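Local coordinates for ABC transporter, substrate binding protein (Aeropyrum pernix, PDB 3EAF) that probably captures a small solute outside the cell and hands it to a membrane-bound ABC importer, and also binds a magnesium ion, at residues 254-259 with 350-355; 234-239 with 287-292; 4-9 with 49-54; 78-83 with 98-103. All blocks are in the same frame, centred on the assembly; numbering follows the deposited sequence.

The four contacts fall into two neighbouring pairs. Contacts 3 and 4 lie in one sheet, their centres 11 Å apart: strands 3-11 and 79-82 adjoin, and G8 probably makes two backbone bonds to strand 79-82, G8 O with I81 N (2.8 Å) and G8 N with A79 O (3.0 Å). Contacts 1 and 2, also 11 Å apart between centres, touch through L288, which packs on S255 and Y259. Contacts 1 and 4 are 24 Å apart between centres, on opposite sides of the middle of the chain. Contact 4 approaches the magnesium site of E325, D340 and Y341: the side chain of T101 is about 13 Å from the ion, that of I103 about 6 Å from that of Y341.

Contact 1: 254-259 with 350-355; sequences ISPFIY and RKVFII
S255 and F353 form an antiparallel hydrogen-bonded pair in which each residue spends its N-H and its C=O on the other. S255 N donates to F353 O at 3.0 Å and nearly straight, 166° at the hydrogen. The return bond, from F353 N to S255 O, is shorter at 2.7 Å but more bent, 142°. The hydroxyl of S255 is satisfied within its own segment: OG, anti to the backbone N, donates to F257 O at 2.6 Å in the carbonyl plane, on a lone pair. The backbones on either side of the pair find partners elsewhere, I254 with T230 and V352 with F369. Here the run of parallel strands in one lobe of the periplasmic binding protein fold gives way to an antiparallel neighbour, since strand 251-255 runs parallel to 227-230 but antiparallel to 352-357. After S255 the chain leaves the strand, and P256 and I258 have backbone hydrogen bonds with A336 and I334. I258 CD1 lies over the centre of the F353 ring, 4.0 Å above its plane, while F257 N lies at the ring edge. I355 and Y259 meet tip to tip: I355 CG1 sits over one ring face, offset toward the rim, and I355 CD1 comes to 3.6 Å from Y259 CE1. Around I254, CG2 presses on V352 CB at 3.8 Å, and CG1 meets I354 CD1 at 3.9 Å.

Contact 2: 234-239 with 287-292; sequences GFDERS and NLRVVQ
A salt-bridge network of D236, R238 and R289 joins the capping-box turn 236-239 to the first turn of helix 288-304. D236 OD2 takes three bonds. R289 grips D236 OD2 side-on with two nitrogens, NE at 2.7 Å and NH2 at 3.0 Å, both arriving on the anti side and somewhat out of the carboxylate plane. R238 NH2 uses the syn lone pair of D236 OD2, also at 2.7 Å, while R238 NE and R238 N share D236 OD1. The carboxylate and the R289 guanidinium are turned 72° against each other. R289 NH1 donates to Q292 OE1 at 2.7 Å, which helps fix the guanidinium. An alanine in place of D236 would probably leave the two neighbouring guanidinium groups, R238 NH2 and R289 NE close together, without the negative charge they share, and R238 N without its cap. The box itself closes through D236 N, which donates to S239 OG at 3.1 Å. Next along the turn, the E237 chain bends at chi2 (88°), which turns CD toward the helix start, and L288 N donates to E237 OE2 at 2.9 Å; the negative carboxylate here would probably suit the helix dipole. N287 caps the same helix, its OD1 accepting from V290 N. Beyond the contact, V20 of helix 18-38 touches both arginines, R238 NH1 bonds to D19 O, and I209 of helix 209-222 packs against D236 and R238.

Contact 3: 4-9 with 49-54; sequences TINVGL and NINYIK
T4 to L9 and N49 to K54 run parallel and pair residue for residue, their axes 4.5 Å apart at closest approach with 27° between their directions. They are the two strands of a beta-alpha-beta crossover through helix 18-38, within one lobe of the periplasmic binding protein fold. I5 and V7 each donate and accept a backbone bond, with N49, N51 and I53 as partners, and L9 N donates to I53 O at 2.9 Å. On the face of I5, V7 and L9, I50 lies alongside I5, CG1 to CG1 at 4.1 Å, and I50 CG2, anti to the backbone N, meets V7 CG2 at 3.7 Å; helices 18-38 and 288-304 pack on this side. L9 CD2 touches K54 CG at 3.8 Å, while K54 NZ goes on to salt bridges with E13 and E29. On the other face the amides of N6 and N51 stand side by side, their planes 77° apart. N6 ND2 bonds to Y75 O, and N51 ND2 donates to N6 OD1 at 3.1 Å from 57° above the carbonyl plane of N6.

Contact 4: 78-83 with 98-103; sequences IAIIGW and DKITYI
I80 and G82 each donate a backbone N-H across the contact, I80 N to T101 O and G82 N to I103 O, both at 2.8 Å. The ladder is completed by I103 N to I80 O at 2.9 Å and by a longer bond from T101 N to I78 O (3.2 Å), its donor 37° above the carbonyl plane. Strands 79-82 and 101-104 are the parallel pair of a beta-alpha-beta unit, linked by helix 85-98. Past G82, a water accepts from W83 N at 2.9 Å and lies 2.6 Å from Y102 OH, in the plane of the ring at its edge. With Y102 CG anti to the backbone N (chi1 -151°), the ring crosses I80: I80 CG2 sits off-centre over it, nearest CE1 at 3.6 Å, and CE2 rests 3.8 Å from G82 CA, where a CB would clash. An alanine at Y102 would probably leave the water without its hydroxyl partner and open a gap beside I80 CG2 and G82 CA. Helix 61-74 packs on I80 and I100 on the Y102 side; on the other face I81 CD1 meets I103 CB, and helix 288-304 packs on both residues. The polar atoms of the paired strands are thus met mainly by backbone, and the tyrosine hydroxyl carries the bonding on, through water, to W83 N, just after strand 79-82 ends.

Contact 1: 254-259 with 350-355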
loop_
_atom_site.group_PDB
_atom_site.type_symbol
_atom_site.label_atom_id
_atom_site.label_comp_id
_atom_site.label_asym_id
_atom_site.label_seq_id
_atom_site.Cartn_x
_atom_site.Cartn_y
_atom_site.Cartn_z
ATOM N N ILE A 254 7.869 6.898 -0.267
ATOM C CA ILE A 254 7.793 5.983 0.860
ATOM C C ILE A 254 7.493 4.590 0.316
ATOM O O ILE A 254 6.756 4.448 -0.662
ATOM C CB ILE A 254 6.679 6.409 1.854
ATOM C CG1 ILE A 254 6.942 7.819 2.397
ATOM C CG2 ILE A 254 6.527 5.399 2.998
ATOM C CD1 ILE A 254 5.749 8.429 3.138
ATOM N N SER A 255 8.071 3.565 0.942
ATOM C CA SER A 255 7.667 2.191 0.675
ATOM C C SER A 255 7.972 1.312 1.874
ATOM O O SER A 255 9.111 1.291 2.345
ATOM C CB SER A 255 8.365 1.636 -0.570
ATOM O OG SER A 255 7.995 0.285 -0.782
ATOM N N PRO A 256 6.958 0.591 2.383
ATOM C CA PRO A 256 7.186 -0.433 3.414
ATOM C C PRO A 256 7.925 -1.678 2.890
ATOM O O PRO A 256 8.385 -2.511 3.690
ATOM C CB PRO A 256 5.764 -0.812 3.857
ATOM C CG PRO A 256 4.869 0.284 3.323
ATOM C CD PRO A 256 5.528 0.720 2.054
ATOM N N PHE A 257 8.055 -1.780 1.566
ATOM C CA PHE A 257 8.578 -2.975 0.899
ATOM C C PHE A 257 9.802 -2.604 0.082
ATOM O O PHE A 257 9.814 -1.567 -0.593
ATOM C CB PHE A 257 7.519 -3.576 -0.043
ATOM C CG PHE A 257 6.116 -3.527 0.508
ATOM C CD1 PHE A 257 5.661 -4.516 1.373
ATOM C CD2 PHE A 257 5.259 -2.484 0.171
ATOM C CE1 PHE A 257 4.383 -4.474 1.894
ATOM C CE2 PHE A 257 3.969 -2.434 0.683
ATOM C CZ PHE A 257 3.533 -3.428 1.553
ATOM N N ILE A 258 10.825 -3.458 0.137
ATOM C CA ILE A 258 12.031 -3.279 -0.668
ATOM C C ILE A 258 11.703 -3.408 -2.163
ATOM O O ILE A 258 10.894 -4.258 -2.554
ATOM C CB ILE A 258 13.156 -4.273 -0.223
ATOM C CG1 ILE A 258 14.545 -3.784 -0.660
ATOM C CG2 ILE A 258 12.888 -5.704 -0.722
ATOM C CD1 ILE A 258 14.985 -2.456 -0.026
ATOM N N TYR A 259 12.283 -2.536 -2.985
ATOM C CA TYR A 259 12.118 -2.623 -4.437
ATOM C C TYR A 259 12.958 -3.792 -4.931
ATOM O O TYR A 259 14.021 -4.060 -4.358
ATOM C CB TYR A 259 12.640 -1.371 -5.141
ATOM C CG TYR A 259 11.833 -0.096 -5.019
ATOM C CD1 TYR A 259 10.956 0.121 -3.953
ATOM C CD2 TYR A 259 11.991 0.919 -5.961
ATOM C CE1 TYR A 259 10.241 1.317 -3.845
ATOM C CE2 TYR A 259 11.290 2.104 -5.866
ATOM C CZ TYR A 259 10.416 2.300 -4.809
ATOM O OH TYR A 259 9.735 3.482 -4.734
ATOM N N ARG A 350 5.825 -0.382 12.056
ATOM C CA ARG A 350 5.775 1.080 11.897
ATOM C C ARG A 350 6.759 1.657 10.878
ATOM O O ARG A 350 6.470 2.678 10.245
ATOM C CB ARG A 350 5.972 1.789 13.244
ATOM C CG ARG A 350 4.853 1.569 14.245
ATOM C CD ARG A 350 5.073 2.349 15.538
ATOM N NE ARG A 350 4.664 3.756 15.450
ATOM C CZ ARG A 350 5.494 4.800 15.540
ATOM N NH1 ARG A 350 6.803 4.618 15.709
ATOM N NH2 ARG A 350 5.012 6.039 15.467
ATOM N N LYS A 351 7.921 1.032 10.723
ATOM C CA LYS A 351 8.966 1.655 9.909
ATOM C C LYS A 351 8.783 1.435 8.404
ATOM O O LYS A 351 8.055 0.540 7.980
ATOM C CB LYS A 351 10.369 1.257 10.381
ATOM C CG LYS A 351 10.746 -0.193 10.190
ATOM C CD LYS A 351 12.153 -0.444 10.762
ATOM C CE LYS A 351 12.148 -0.487 12.287
ATOM N NZ LYS A 351 13.468 -0.973 12.824
ATOM N N VAL A 352 9.428 2.293 7.618
ATOM C CA VAL A 352 9.347 2.253 6.160
ATOM C C VAL A 352 10.709 2.494 5.535
ATOM O O VAL A 352 11.613 3.012 6.193
ATOM C CB VAL A 352 8.359 3.313 5.598
ATOM C CG1 VAL A 352 6.934 2.984 6.001
ATOM C CG2 VAL A 352 8.754 4.738 6.024
ATOM N N PHE A 353 10.855 2.096 4.273
ATOM C CA PHE A 353 12.002 2.509 3.469
ATOM C C PHE A 353 11.696 3.862 2.844
ATOM O O PHE A 353 10.545 4.168 2.551
ATOM C CB PHE A 353 12.305 1.499 2.358
ATOM C CG PHE A 353 12.651 0.119 2.853
ATOM C CD1 PHE A 353 13.904 -0.147 3.413
ATOM C CD2 PHE A 353 11.736 -0.925 2.732
ATOM C CE1 PHE A 353 14.236 -1.441 3.853
ATOM C CE2 PHE A 353 12.053 -2.219 3.171
ATOM C CZ PHE A 353 13.306 -2.472 3.739
ATOM N N ILE A 354 12.731 4.670 2.646
ATOM C CA ILE A 354 12.604 5.909 1.897
ATOM C C ILE A 354 13.499 5.806 0.676
ATOM O O ILE A 354 14.658 5.387 0.777
ATOM C CB ILE A 354 12.989 7.155 2.750
ATOM C CG1 ILE A 354 12.053 7.311 3.968
ATOM C CG2 ILE A 354 13.034 8.424 1.877
ATOM C CD1 ILE A 354 10.606 7.679 3.650
ATOM N N ILE A 355 12.958 6.197 -0.474
ATOM C CA ILE A 355 13.668 6.103 -1.741
ATOM C C ILE A 355 13.782 7.494 -2.338
ATOM O O ILE A 355 12.800 8.245 -2.373
ATOM C CB ILE A 355 12.947 5.132 -2.740
ATOM C CG1 ILE A 355 12.841 3.721 -2.146
ATOM C CG2 ILE A 355 13.650 5.083 -4.092
ATOM C CD1 ILE A 355 11.592 3.521 -1.295
#

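Contact 2: 234-239 with 287-292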
loop_
_atom_site.group_PDB
_atom_site.type_symbol
_atom_site.label_atom_id
_atom_site.label_comp_id
_atom_site.label_asym_id
_atom_site.label_seq_id
_atom_site.Cartn_x
_atom_site.Cartn_y
_atom_site.Cartn_z
ATOM N N GLY A 234 2.459 6.642 -4.897
ATOM C CA GLY A 234 2.735 7.846 -5.698
ATOM C C GLY A 234 4.112 7.899 -6.333
ATOM O O GLY A 234 4.443 8.855 -7.043
ATOM N N PHE A 235 4.905 6.853 -6.087
ATOM C CA PHE A 235 6.321 6.827 -6.435
ATOM C C PHE A 235 6.762 5.383 -6.633
ATOM O O PHE A 235 6.454 4.521 -5.802
ATOM C CB PHE A 235 7.131 7.452 -5.300
ATOM C CG PHE A 235 8.582 7.738 -5.642
ATOM C CD1 PHE A 235 8.959 8.991 -6.109
ATOM C CD2 PHE A 235 9.572 6.766 -5.444
ATOM C CE1 PHE A 235 10.297 9.273 -6.401
ATOM C CE2 PHE A 235 10.911 7.036 -5.738
ATOM C CZ PHE A 235 11.269 8.297 -6.216
ATOM N N ASP A 236 7.437 5.117 -7.746
ATOM C CA ASP A 236 8.072 3.811 -7.991
ATOM C C ASP A 236 9.140 3.937 -9.079
ATOM O O ASP A 236 9.603 5.049 -9.366
ATOM C CB ASP A 236 7.041 2.682 -8.288
ATOM C CG ASP A 236 6.194 2.935 -9.542
ATOM O OD1 ASP A 236 6.757 3.251 -10.614
ATOM O OD2 ASP A 236 4.946 2.796 -9.463
ATOM N N GLU A 237 9.514 2.804 -9.677
ATOM C CA GLU A 237 10.597 2.722 -10.671
ATOM C C GLU A 237 10.396 3.632 -11.889
ATOM O O GLU A 237 11.368 4.004 -12.550
ATOM C CB GLU A 237 10.791 1.266 -11.137
ATOM C CG GLU A 237 11.260 0.296 -10.040
ATOM C CD GLU A 237 10.116 -0.338 -9.261
ATOM O OE1 GLU A 237 8.958 0.126 -9.382
ATOM O OE2 GLU A 237 10.370 -1.316 -8.528
ATOM N N ARG A 238 9.138 3.984 -12.172
ATOM C CA ARG A 238 8.783 4.839 -13.319
ATOM C C ARG A 238 8.974 6.330 -13.044
ATOM O O ARG A 238 8.992 7.142 -13.975
ATOM C CB ARG A 238 7.329 4.595 -13.732
ATOM C CG ARG A 238 7.069 3.234 -14.357
ATOM C CD ARG A 238 5.576 2.942 -14.427
ATOM N NE ARG A 238 4.996 2.814 -13.085
ATOM C CZ ARG A 238 3.710 2.561 -12.828
ATOM N NH1 ARG A 238 2.836 2.409 -13.817
ATOM N NH2 ARG A 238 3.295 2.462 -11.575
ATOM N N SER A 239 9.125 6.684 -11.768
ATOM C CA SER A 239 9.146 8.088 -11.333
ATOM C C SER A 239 10.223 8.967 -11.986
ATOM O O SER A 239 9.936 10.113 -12.322
ATOM C CB SER A 239 9.206 8.192 -9.800
ATOM O OG SER A 239 7.995 7.742 -9.211
ATOM N N ASN A 287 8.379 -5.330 -10.441
ATOM C CA ASN A 287 8.584 -4.012 -9.850
ATOM C C ASN A 287 7.907 -3.943 -8.483
ATOM O O ASN A 287 7.313 -4.923 -8.039
ATOM C CB ASN A 287 8.057 -2.917 -10.792
ATOM C CG ASN A 287 6.599 -3.138 -11.203
ATOM O OD1 ASN A 287 5.731 -3.395 -10.369
ATOM N ND2 ASN A 287 6.333 -3.044 -12.494
ATOM N N LEU A 288 7.996 -2.788 -7.825
ATOM C CA LEU A 288 7.360 -2.586 -6.514
ATOM C C LEU A 288 5.867 -2.969 -6.472
ATOM O O LEU A 288 5.399 -3.572 -5.501
ATOM C CB LEU A 288 7.538 -1.132 -6.063
ATOM C CG LEU A 288 6.732 -0.692 -4.837
ATOM C CD1 LEU A 288 7.230 -1.405 -3.576
ATOM C CD2 LEU A 288 6.772 0.826 -4.680
ATOM N N ARG A 289 5.125 -2.625 -7.523
ATOM C CA ARG A 289 3.677 -2.892 -7.553
ATOM C C ARG A 289 3.406 -4.390 -7.557
ATOM O O ARG A 289 2.511 -4.872 -6.862
ATOM C CB ARG A 289 3.014 -2.214 -8.759
ATOM C CG ARG A 289 3.264 -0.700 -8.871
ATOM C CD ARG A 289 3.171 -0.001 -7.512
ATOM N NE ARG A 289 3.576 1.402 -7.579
ATOM C CZ ARG A 289 3.691 2.198 -6.525
ATOM N NH1 ARG A 289 3.445 1.736 -5.303
ATOM N NH2 ARG A 289 4.050 3.463 -6.697
ATOM N N VAL A 290 4.202 -5.116 -8.337
ATOM C CA VAL A 290 4.185 -6.576 -8.349
ATOM C C VAL A 290 4.483 -7.136 -6.951
ATOM O O VAL A 290 3.793 -8.044 -6.485
ATOM C CB VAL A 290 5.166 -7.143 -9.414
ATOM C CG1 VAL A 290 5.191 -8.678 -9.393
ATOM C CG2 VAL A 290 4.783 -6.643 -10.810
ATOM N N VAL A 291 5.488 -6.580 -6.278
ATOM C CA VAL A 291 5.790 -6.979 -4.903
ATOM C C VAL A 291 4.571 -6.779 -3.986
ATOM O O VAL A 291 4.231 -7.656 -3.199
ATOM C CB VAL A 291 7.020 -6.221 -4.336
ATOM C CG1 VAL A 291 7.267 -6.600 -2.878
ATOM C CG2 VAL A 291 8.265 -6.495 -5.186
ATOM N N GLN A 292 3.905 -5.633 -4.113
ATOM C CA GLN A 292 2.782 -5.283 -3.239
ATOM C C GLN A 292 1.631 -6.270 -3.359
ATOM O O GLN A 292 0.995 -6.617 -2.352
ATOM C CB GLN A 292 2.312 -3.843 -3.496
ATOM C CG GLN A 292 3.347 -2.813 -3.058
ATOM C CD GLN A 292 2.903 -1.388 -3.247
ATOM O OE1 GLN A 292 3.220 -0.767 -4.250
ATOM N NE2 GLN A 292 2.179 -0.854 -2.276
#

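Contact 3: 4-9 with 49-54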
loop_
_atom_site.group_PDB
_atom_site.type_symbol
_atom_site.label_atom_id
_atom_site.label_comp_id
_atom_site.label_asym_id
_atom_site.label_seq_id
_atom_site.Cartn_x
_atom_site.Cartn_y
_atom_site.Cartn_z
ATOM N N THR A 4 -9.583 -27.509 -1.256
ATOM C CA THR A 4 -9.660 -26.314 -2.092
ATOM C C THR A 4 -10.459 -25.245 -1.348
ATOM O O THR A 4 -11.508 -25.537 -0.768
ATOM C CB THR A 4 -10.292 -26.601 -3.481
ATOM O OG1 THR A 4 -9.488 -27.553 -4.187
ATOM C CG2 THR A 4 -10.383 -25.322 -4.320
ATOM N N ILE A 5 -9.932 -24.023 -1.342
ATOM C CA ILE A 5 -10.642 -22.860 -0.810
ATOM C C ILE A 5 -10.822 -21.823 -1.916
ATOM O O ILE A 5 -10.003 -21.749 -2.838
ATOM C CB ILE A 5 -9.921 -22.223 0.415
ATOM C CG1 ILE A 5 -8.507 -21.748 0.036
ATOM C CG2 ILE A 5 -9.900 -23.203 1.601
ATOM C CD1 ILE A 5 -7.845 -20.855 1.069
ATOM N N ASN A 6 -11.896 -21.042 -1.831
ATOM C CA ASN A 6 -12.122 -19.954 -2.780
ATOM C C ASN A 6 -11.681 -18.605 -2.202
ATOM O O ASN A 6 -11.968 -18.287 -1.045
ATOM C CB ASN A 6 -13.591 -19.895 -3.214
ATOM C CG ASN A 6 -14.048 -21.158 -3.940
ATOM O OD1 ASN A 6 -13.255 -21.875 -4.567
ATOM N ND2 ASN A 6 -15.345 -21.419 -3.877
ATOM N N VAL A 7 -10.972 -17.830 -3.015
ATOM C CA VAL A 7 -10.429 -16.542 -2.591
ATOM C C VAL A 7 -10.724 -15.481 -3.654
ATOM O O VAL A 7 -10.425 -15.675 -4.826
ATOM C CB VAL A 7 -8.896 -16.644 -2.315
ATOM C CG1 VAL A 7 -8.288 -15.269 -2.056
ATOM C CG2 VAL A 7 -8.617 -17.581 -1.132
ATOM N N GLY A 8 -11.331 -14.371 -3.245
ATOM C CA GLY A 8 -11.586 -13.265 -4.155
ATOM C C GLY A 8 -10.347 -12.422 -4.385
ATOM O O GLY A 8 -9.530 -12.233 -3.483
ATOM N N LEU A 9 -10.198 -11.935 -5.611
ATOM C CA LEU A 9 -9.139 -10.997 -5.948
ATOM C C LEU A 9 -9.775 -9.773 -6.600
ATOM O O LEU A 9 -10.149 -9.808 -7.771
ATOM C CB LEU A 9 -8.096 -11.646 -6.875
ATOM C CG LEU A 9 -6.982 -10.757 -7.440
ATOM C CD1 LEU A 9 -6.178 -10.086 -6.335
ATOM C CD2 LEU A 9 -6.070 -11.556 -8.360
ATOM N N ASN A 49 -5.330 -26.068 -2.175
ATOM C CA ASN A 49 -5.373 -25.409 -3.466
ATOM C C ASN A 49 -6.224 -24.160 -3.349
ATOM O O ASN A 49 -7.316 -24.193 -2.773
ATOM C CB ASN A 49 -5.967 -26.338 -4.527
ATOM C CG ASN A 49 -5.247 -27.668 -4.595
ATOM O OD1 ASN A 49 -5.793 -28.699 -4.206
ATOM N ND2 ASN A 49 -4.000 -27.644 -5.044
ATOM N N ILE A 50 -5.720 -23.054 -3.887
ATOM C CA ILE A 50 -6.487 -21.817 -3.891
ATOM C C ILE A 50 -7.103 -21.596 -5.262
ATOM O O ILE A 50 -6.388 -21.424 -6.266
ATOM C CB ILE A 50 -5.649 -20.584 -3.464
ATOM C CG1 ILE A 50 -5.116 -20.768 -2.030
ATOM C CG2 ILE A 50 -6.492 -19.318 -3.566
ATOM C CD1 ILE A 50 -4.351 -19.583 -1.486
ATOM N N ASN A 51 -8.431 -21.628 -5.294
ATOM C CA ASN A 51 -9.177 -21.210 -6.463
ATOM C C ASN A 51 -9.468 -19.732 -6.280
ATOM O O ASN A 51 -10.325 -19.356 -5.475
ATOM C CB ASN A 51 -10.476 -22.022 -6.610
ATOM C CG ASN A 51 -11.347 -21.544 -7.772
ATOM O OD1 ASN A 51 -10.847 -21.219 -8.855
ATOM N ND2 ASN A 51 -12.653 -21.496 -7.546
ATOM N N TYR A 52 -8.733 -18.887 -6.992
ATOM C CA TYR A 52 -8.938 -17.444 -6.869
ATOM C C TYR A 52 -9.805 -16.911 -8.000
ATOM O O TYR A 52 -9.716 -17.381 -9.139
ATOM C CB TYR A 52 -7.614 -16.682 -6.767
ATOM C CG TYR A 52 -6.814 -16.564 -8.050
ATOM C CD1 TYR A 52 -6.962 -15.458 -8.888
ATOM C CD2 TYR A 52 -5.889 -17.543 -8.409
ATOM C CE1 TYR A 52 -6.218 -15.339 -10.071
ATOM C CE2 TYR A 52 -5.142 -17.438 -9.585
ATOM C CZ TYR A 52 -5.308 -16.331 -10.408
ATOM O OH TYR A 52 -4.561 -16.215 -11.565
ATOM N N ILE A 53 -10.642 -15.934 -7.666
ATOM C CA ILE A 53 -11.586 -15.361 -8.614
ATOM C C ILE A 53 -11.250 -13.874 -8.803
ATOM O O ILE A 53 -11.504 -13.047 -7.923
ATOM C CB ILE A 53 -13.067 -15.573 -8.144
ATOM C CG1 ILE A 53 -13.397 -17.064 -7.965
ATOM C CG2 ILE A 53 -14.054 -14.953 -9.121
ATOM C CD1 ILE A 53 -13.319 -17.556 -6.523
ATOM N N LYS A 54 -10.662 -13.545 -9.950
ATOM C CA LYS A 54 -10.219 -12.180 -10.209
ATOM C C LYS A 54 -11.335 -11.327 -10.794
ATOM O O LYS A 54 -12.008 -11.733 -11.745
ATOM C CB LYS A 54 -9.005 -12.155 -11.135
ATOM C CG LYS A 54 -8.373 -10.774 -11.256
ATOM C CD LYS A 54 -7.104 -10.786 -12.097
ATOM C CE LYS A 54 -7.416 -10.559 -13.561
ATOM N NZ LYS A 54 -6.168 -10.342 -14.341
#

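Contact 4: 78-83 with 98-103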
loop_
_atom_site.group_PDB
_atom_site.type_symbol
_atom_site.label_atom_id
_atom_site.label_comp_id
_atom_site.label_asym_id
_atom_site.label_seq_id
_atom_site.Cartn_x
_atom_site.Cartn_y
_atom_site.Cartn_z
ATOM N N ILE A 78 -13.515 -17.476 1.570
ATOM C CA ILE A 78 -13.159 -17.339 2.988
ATOM C C ILE A 78 -12.141 -16.220 3.187
ATOM O O ILE A 78 -11.764 -15.899 4.316
ATOM C CB ILE A 78 -12.621 -18.669 3.621
ATOM C CG1 ILE A 78 -11.421 -19.220 2.840
ATOM C CG2 ILE A 78 -13.739 -19.714 3.721
ATOM C CD1 ILE A 78 -10.631 -20.266 3.601
ATOM N N ALA A 79 -11.695 -15.642 2.075
ATOM C CA ALA A 79 -10.735 -14.546 2.096
ATOM C C ALA A 79 -10.829 -13.748 0.801
ATOM O O ALA A 79 -11.203 -14.288 -0.239
ATOM C CB ALA A 79 -9.305 -15.078 2.303
ATOM N N ILE A 80 -10.507 -12.459 0.886
ATOM C CA ILE A 80 -10.437 -11.583 -0.279
ATOM C C ILE A 80 -9.145 -10.787 -0.241
ATOM O O ILE A 80 -8.777 -10.217 0.799
ATOM C CB ILE A 80 -11.639 -10.599 -0.354
ATOM C CG1 ILE A 80 -12.945 -11.367 -0.586
ATOM C CG2 ILE A 80 -11.433 -9.566 -1.476
ATOM C CD1 ILE A 80 -14.213 -10.551 -0.282
ATOM N N ILE A 81 -8.458 -10.773 -1.378
ATOM C CA ILE A 81 -7.317 -9.905 -1.602
ATOM C C ILE A 81 -7.876 -8.684 -2.311
ATOM O O ILE A 81 -8.265 -8.759 -3.485
ATOM C CB ILE A 81 -6.230 -10.613 -2.454
ATOM C CG1 ILE A 81 -5.790 -11.934 -1.788
ATOM C CG2 ILE A 81 -5.041 -9.669 -2.748
ATOM C CD1 ILE A 81 -5.086 -11.789 -0.426
ATOM N N GLY A 82 -7.947 -7.569 -1.585
ATOM C CA GLY A 82 -8.678 -6.396 -2.052
ATOM C C GLY A 82 -7.835 -5.201 -2.449
ATOM O O GLY A 82 -6.611 -5.298 -2.574
ATOM N N TRP A 83 -8.504 -4.061 -2.624
ATOM C CA TRP A 83 -7.878 -2.888 -3.221
ATOM C C TRP A 83 -8.187 -1.558 -2.493
ATOM O O TRP A 83 -7.508 -1.216 -1.525
ATOM C CB TRP A 83 -8.191 -2.821 -4.732
ATOM C CG TRP A 83 -7.518 -1.677 -5.441
ATOM C CD1 TRP A 83 -8.112 -0.545 -5.935
ATOM C CD2 TRP A 83 -6.113 -1.542 -5.710
ATOM N NE1 TRP A 83 -7.162 0.285 -6.497
ATOM C CE2 TRP A 83 -5.929 -0.308 -6.376
ATOM C CE3 TRP A 83 -4.994 -2.348 -5.453
ATOM C CZ2 TRP A 83 -4.667 0.143 -6.784
ATOM C CZ3 TRP A 83 -3.737 -1.898 -5.864
ATOM C CH2 TRP A 83 -3.586 -0.660 -6.516
ATOM N N ASP A 98 -19.607 -11.429 8.002
ATOM C CA ASP A 98 -19.485 -12.589 7.120
ATOM C C ASP A 98 -18.269 -13.476 7.392
ATOM O O ASP A 98 -18.150 -14.561 6.812
ATOM C CB ASP A 98 -19.482 -12.136 5.664
ATOM C CG ASP A 98 -20.777 -11.466 5.266
ATOM O OD1 ASP A 98 -21.823 -11.794 5.873
ATOM O OD2 ASP A 98 -20.747 -10.617 4.350
ATOM N N LYS A 99 -17.374 -13.006 8.258
ATOM C CA LYS A 99 -16.167 -13.743 8.654
ATOM C C LYS A 99 -15.238 -14.054 7.484
ATOM O O LYS A 99 -14.764 -15.186 7.334
ATOM C CB LYS A 99 -16.522 -15.027 9.421
ATOM C CG LYS A 99 -17.358 -14.805 10.668
ATOM C CD LYS A 99 -17.182 -15.977 11.630
ATOM C CE LYS A 99 -18.449 -16.276 12.419
ATOM N NZ LYS A 99 -18.857 -15.145 13.286
ATOM N N ILE A 100 -14.987 -13.042 6.657
ATOM C CA ILE A 100 -14.102 -13.167 5.495
ATOM C C ILE A 100 -12.824 -12.366 5.753
ATOM O O ILE A 100 -12.883 -11.144 5.962
ATOM C CB ILE A 100 -14.805 -12.673 4.194
ATOM C CG1 ILE A 100 -16.035 -13.543 3.884
ATOM C CG2 ILE A 100 -13.826 -12.642 3.004
ATOM C CD1 ILE A 100 -16.861 -13.091 2.666
ATOM N N THR A 101 -11.679 -13.052 5.773
ATOM C CA THR A 101 -10.377 -12.391 5.960
ATOM C C THR A 101 -10.083 -11.487 4.755
ATOM O O THR A 101 -10.125 -11.934 3.605
ATOM C CB THR A 101 -9.228 -13.413 6.179
ATOM O OG1 THR A 101 -9.332 -13.978 7.490
ATOM C CG2 THR A 101 -7.856 -12.744 6.051
ATOM N N TYR A 102 -9.793 -10.218 5.029
ATOM C CA TYR A 102 -9.680 -9.218 3.970
ATOM C C TYR A 102 -8.308 -8.561 4.023
ATOM O O TYR A 102 -7.997 -7.833 4.973
ATOM C CB TYR A 102 -10.787 -8.167 4.127
ATOM C CG TYR A 102 -11.232 -7.517 2.833
ATOM C CD1 TYR A 102 -12.410 -7.916 2.211
ATOM C CD2 TYR A 102 -10.483 -6.507 2.238
ATOM C CE1 TYR A 102 -12.832 -7.334 1.025
ATOM C CE2 TYR A 102 -10.899 -5.912 1.039
ATOM C CZ TYR A 102 -12.076 -6.335 0.447
ATOM O OH TYR A 102 -12.504 -5.768 -0.728
ATOM N N ILE A 103 -7.490 -8.839 3.009
ATOM C CA ILE A 103 -6.143 -8.294 2.916
ATOM C C ILE A 103 -6.084 -7.315 1.752
ATOM O O ILE A 103 -6.245 -7.701 0.583
ATOM C CB ILE A 103 -5.070 -9.401 2.750
ATOM C CG1 ILE A 103 -5.170 -10.420 3.896
ATOM C CG2 ILE A 103 -3.666 -8.770 2.686
ATOM C CD1 ILE A 103 -4.390 -11.722 3.686
HETATM O O HOH W 1 -11.236 -3.650 -1.590
#